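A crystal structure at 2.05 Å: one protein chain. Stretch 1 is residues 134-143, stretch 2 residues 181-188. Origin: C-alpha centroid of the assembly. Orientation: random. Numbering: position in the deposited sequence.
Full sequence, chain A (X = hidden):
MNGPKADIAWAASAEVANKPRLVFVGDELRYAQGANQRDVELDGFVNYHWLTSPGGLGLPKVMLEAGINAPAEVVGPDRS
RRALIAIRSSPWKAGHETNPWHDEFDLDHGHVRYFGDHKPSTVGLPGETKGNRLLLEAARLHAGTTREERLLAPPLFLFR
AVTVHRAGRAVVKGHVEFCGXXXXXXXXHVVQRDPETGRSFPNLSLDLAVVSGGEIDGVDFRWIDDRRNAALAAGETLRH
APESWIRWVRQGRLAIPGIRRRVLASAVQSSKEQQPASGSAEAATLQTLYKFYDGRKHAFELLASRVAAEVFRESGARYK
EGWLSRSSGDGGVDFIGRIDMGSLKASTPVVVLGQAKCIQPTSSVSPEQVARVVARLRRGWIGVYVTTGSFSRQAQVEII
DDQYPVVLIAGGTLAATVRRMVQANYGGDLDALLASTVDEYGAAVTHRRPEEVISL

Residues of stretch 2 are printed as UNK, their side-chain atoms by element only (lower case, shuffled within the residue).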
# COMPACT_ATOMS: atom_id res chain seq x y z
N LEU A 134 13.49 32.55 -14.20
CA LEU A 134 12.65 33.04 -13.11
C LEU A 134 12.19 31.90 -12.21
O LEU A 134 12.15 32.04 -10.98
CB LEU A 134 11.43 33.79 -13.66
CG LEU A 134 11.70 35.11 -14.39
CD1 LEU A 134 10.41 35.66 -14.98
CD2 LEU A 134 12.34 36.12 -13.46
N LEU A 135 11.86 30.76 -12.82
CA LEU A 135 11.40 29.59 -12.08
C LEU A 135 12.51 28.98 -11.23
O LEU A 135 12.25 28.47 -10.14
CB LEU A 135 10.82 28.54 -13.03
CG LEU A 135 9.52 28.90 -13.76
CD1 LEU A 135 9.01 27.71 -14.55
CD2 LEU A 135 8.47 29.39 -12.78
N LEU A 136 13.74 29.02 -11.73
CA LEU A 136 14.89 28.52 -10.97
C LEU A 136 15.24 29.47 -9.83
O LEU A 136 15.46 29.04 -8.69
CB LEU A 136 16.10 28.33 -11.89
CG LEU A 136 16.05 27.13 -12.84
CD1 LEU A 136 17.17 27.20 -13.87
CD2 LEU A 136 16.14 25.83 -12.06
N GLU A 137 15.27 30.76 -10.14
CA GLU A 137 15.54 31.79 -9.14
C GLU A 137 14.49 31.76 -8.03
O GLU A 137 14.80 32.05 -6.87
CB GLU A 137 15.58 33.17 -9.79
CG GLU A 137 16.84 33.43 -10.61
CD GLU A 137 16.81 34.76 -11.33
OE1 GLU A 137 15.70 35.33 -11.48
OE2 GLU A 137 17.88 35.24 -11.75
N ALA A 138 13.26 31.39 -8.38
CA ALA A 138 12.21 31.22 -7.39
C ALA A 138 12.40 29.92 -6.62
O ALA A 138 12.18 29.86 -5.42
CB ALA A 138 10.85 31.25 -8.06
N ALA A 139 12.81 28.88 -7.34
CA ALA A 139 13.01 27.56 -6.75
C ALA A 139 14.07 27.60 -5.66
O ALA A 139 14.00 26.86 -4.67
CB ALA A 139 13.39 26.55 -7.81
N ARG A 140 15.06 28.47 -5.84
CA ARG A 140 16.09 28.68 -4.83
C ARG A 140 15.50 29.13 -3.50
O ARG A 140 15.99 28.76 -2.43
CB ARG A 140 17.11 29.71 -5.33
CG ARG A 140 18.09 30.21 -4.28
CD ARG A 140 18.95 29.10 -3.72
NE ARG A 140 19.86 29.59 -2.69
CZ ARG A 140 19.56 29.65 -1.40
NH1 ARG A 140 18.37 29.23 -0.97
NH2 ARG A 140 20.44 30.12 -0.53
N LEU A 141 14.42 29.91 -3.56
CA LEU A 141 13.82 30.48 -2.36
C LEU A 141 12.63 29.69 -1.82
O LEU A 141 12.32 29.76 -0.63
CB LEU A 141 13.41 31.94 -2.61
CG LEU A 141 14.56 32.91 -2.86
CD1 LEU A 141 14.04 34.30 -3.16
CD2 LEU A 141 15.51 32.94 -1.67
N HIS A 142 11.98 28.92 -2.69
CA HIS A 142 10.88 28.07 -2.27
C HIS A 142 11.40 26.84 -1.54
O HIS A 142 10.65 26.10 -0.91
CB HIS A 142 10.02 27.66 -3.47
CG HIS A 142 9.08 28.73 -3.93
ND1 HIS A 142 7.71 28.60 -3.85
CD2 HIS A 142 9.31 29.95 -4.47
CE1 HIS A 142 7.14 29.70 -4.32
NE2 HIS A 142 8.09 30.53 -4.70
N ALA A 143 12.71 26.63 -1.64
CA ALA A 143 13.39 25.60 -0.87
C ALA A 143 14.45 26.25 0.01
O ALA A 143 15.50 25.66 0.27
CB ALA A 143 14.00 24.56 -1.79
N UNK A 181 -2.52 30.62 -5.11
CA UNK A 181 -1.09 30.85 -4.95
C UNK A 181 -0.40 29.51 -4.73
O UNK A 181 -0.91 28.66 -3.99
c UNK A 181 -0.83 31.79 -3.79
N UNK A 182 0.75 29.31 -5.36
CA UNK A 182 1.41 28.02 -5.32
C UNK A 182 2.85 28.07 -4.81
O UNK A 182 3.55 29.08 -4.97
c UNK A 182 1.36 27.36 -6.69
N UNK A 183 3.29 26.98 -4.20
CA UNK A 183 4.67 26.80 -3.79
C UNK A 183 5.32 25.79 -4.73
O UNK A 183 4.72 24.77 -5.05
c UNK A 183 4.02 26.65 0.04
c UNK A 183 4.78 26.26 -2.35
c UNK A 183 6.23 26.18 -1.91
c UNK A 183 3.96 27.12 -1.39
N UNK A 184 6.54 26.08 -5.17
CA UNK A 184 7.28 25.11 -5.96
C UNK A 184 7.69 23.94 -5.08
O UNK A 184 8.68 24.01 -4.35
c UNK A 184 9.30 27.53 -8.25
c UNK A 184 8.14 26.90 -7.52
c UNK A 184 8.54 25.74 -6.61
c UNK A 184 9.31 24.69 -7.40
N UNK A 185 6.91 22.86 -5.15
CA UNK A 185 7.19 21.68 -4.34
C UNK A 185 8.32 20.87 -4.95
O UNK A 185 9.16 20.32 -4.23
c UNK A 185 6.14 19.60 -3.30
c UNK A 185 5.94 20.81 -4.20
o UNK A 185 4.78 17.98 -2.22
c UNK A 185 4.90 18.74 -3.21
o UNK A 185 4.04 18.82 -4.11
N UNK A 186 8.35 20.79 -6.27
CA UNK A 186 9.44 20.08 -6.95
C UNK A 186 9.77 20.71 -8.29
O UNK A 186 8.91 21.27 -8.96
c UNK A 186 9.95 16.24 -7.33
c UNK A 186 8.52 14.53 -8.39
n UNK A 186 9.12 13.57 -7.70
c UNK A 186 10.27 17.72 -7.48
n UNK A 186 8.89 15.80 -8.24
n UNK A 186 7.55 14.23 -9.25
c UNK A 186 9.09 18.60 -7.11
N UNK A 187 11.04 20.64 -8.68
CA UNK A 187 11.49 21.13 -9.98
C UNK A 187 12.49 20.15 -10.56
O UNK A 187 13.58 19.96 -10.00
c UNK A 187 12.26 24.81 -10.88
c UNK A 187 12.38 23.31 -11.14
c UNK A 187 13.74 22.99 -11.73
c UNK A 187 12.11 22.53 -9.85
N UNK A 188 12.14 19.52 -11.67
CA UNK A 188 12.98 18.49 -12.26
C UNK A 188 13.22 18.66 -13.75
O UNK A 188 12.51 19.41 -14.43
c UNK A 188 12.40 17.10 -11.97
o UNK A 188 9.08 15.57 -11.73
c UNK A 188 10.92 16.97 -12.30
c UNK A 188 10.32 15.69 -11.75
o UNK A 188 11.09 14.80 -11.32
O HOH W 1 11.83 24.40 -4.98

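Position 181 carries a single side-chain carbon, bonded directly to CA, and nothing of it comes near the helix of stretch 1. One carbon with no continuation is a methyl group, so the residue is alanine, A181.

Position 182 repeats the pattern: one carbon and no other side-chain atom. Its methyl lies sideways to the helix and stays clear of it; the contact is made by the backbone instead, where the carbonyl O of 182 lies 3.7 Å from CE1 of H142, at the edge of the imidazole and near its plane. This residue too is alanine, A182.

Position 183 has four carbons, forked at the first, with one arm two carbons long. The single-carbon arm lies 3.4 Å from ND1 of H142, so this methyl also packs at the edge of the ring. A fork at CB with unequal arms defines isoleucine, I183, and the methyl is CG2. Its chi1 is m and its chi2 t.

Position 184 again shows four carbons forked at the first, one arm being two carbons long. Here CB points toward the helix and lies 4.0 Å from CB of H142, and the long arm ends 3.6 Å from O of L135 and 4.0 Å from CB of A138. The branching makes it a second isoleucine, I184, with the same m, t rotamer. Its CG1 sits over one face of the H142 ring, 4.2 Å from the centroid and 15° off the normal, a CH-pi contact. The terminal CD1 also lies 4.2 Å from CB of A139.

Position 185 has three carbons in a row, the third carrying two oxygens. Its CB points away from stretch 1, and no atom touches it. Three carbons ending in a carboxylate identify glutamate, E185, whose carboxylate is hydrogen-bonded elsewhere in the structure.

At position 186, three carbons lead to a nitrogen and then to a carbon bearing two more nitrogens. This guanidinium marks arginine, R186, which is out of reach of the helix.

Position 187 has four carbons forked at the second, and its CB points toward the helix. One branch end approaches CB of A139 to 3.7 Å; the other comes equally close, 3.7 Å, to CD2 of L136. The residue is leucine, L187, and these two methyls are CD1 and CD2 respectively.

Position 188 has three carbons, the last with two oxygens: glutamate, E188. It does not reach stretch 1, but its OE1 lies 3.2 Å from NH2 of R186 in a salt bridge of charges alone.

The helix crosses the strand at 86°, and the two stretches bury 361 Å² between them. CD1 of I184 packs against the methyls of A138 and A139, and CD1 of L187 against that of A139, while H142 packs against the strand through ring face and edge. A water adds a polar link, donating to O of A139 (3.3 Å) and O of I184 (3.2 Å).

Stretch 2, residues 181-188: AAIIERLE
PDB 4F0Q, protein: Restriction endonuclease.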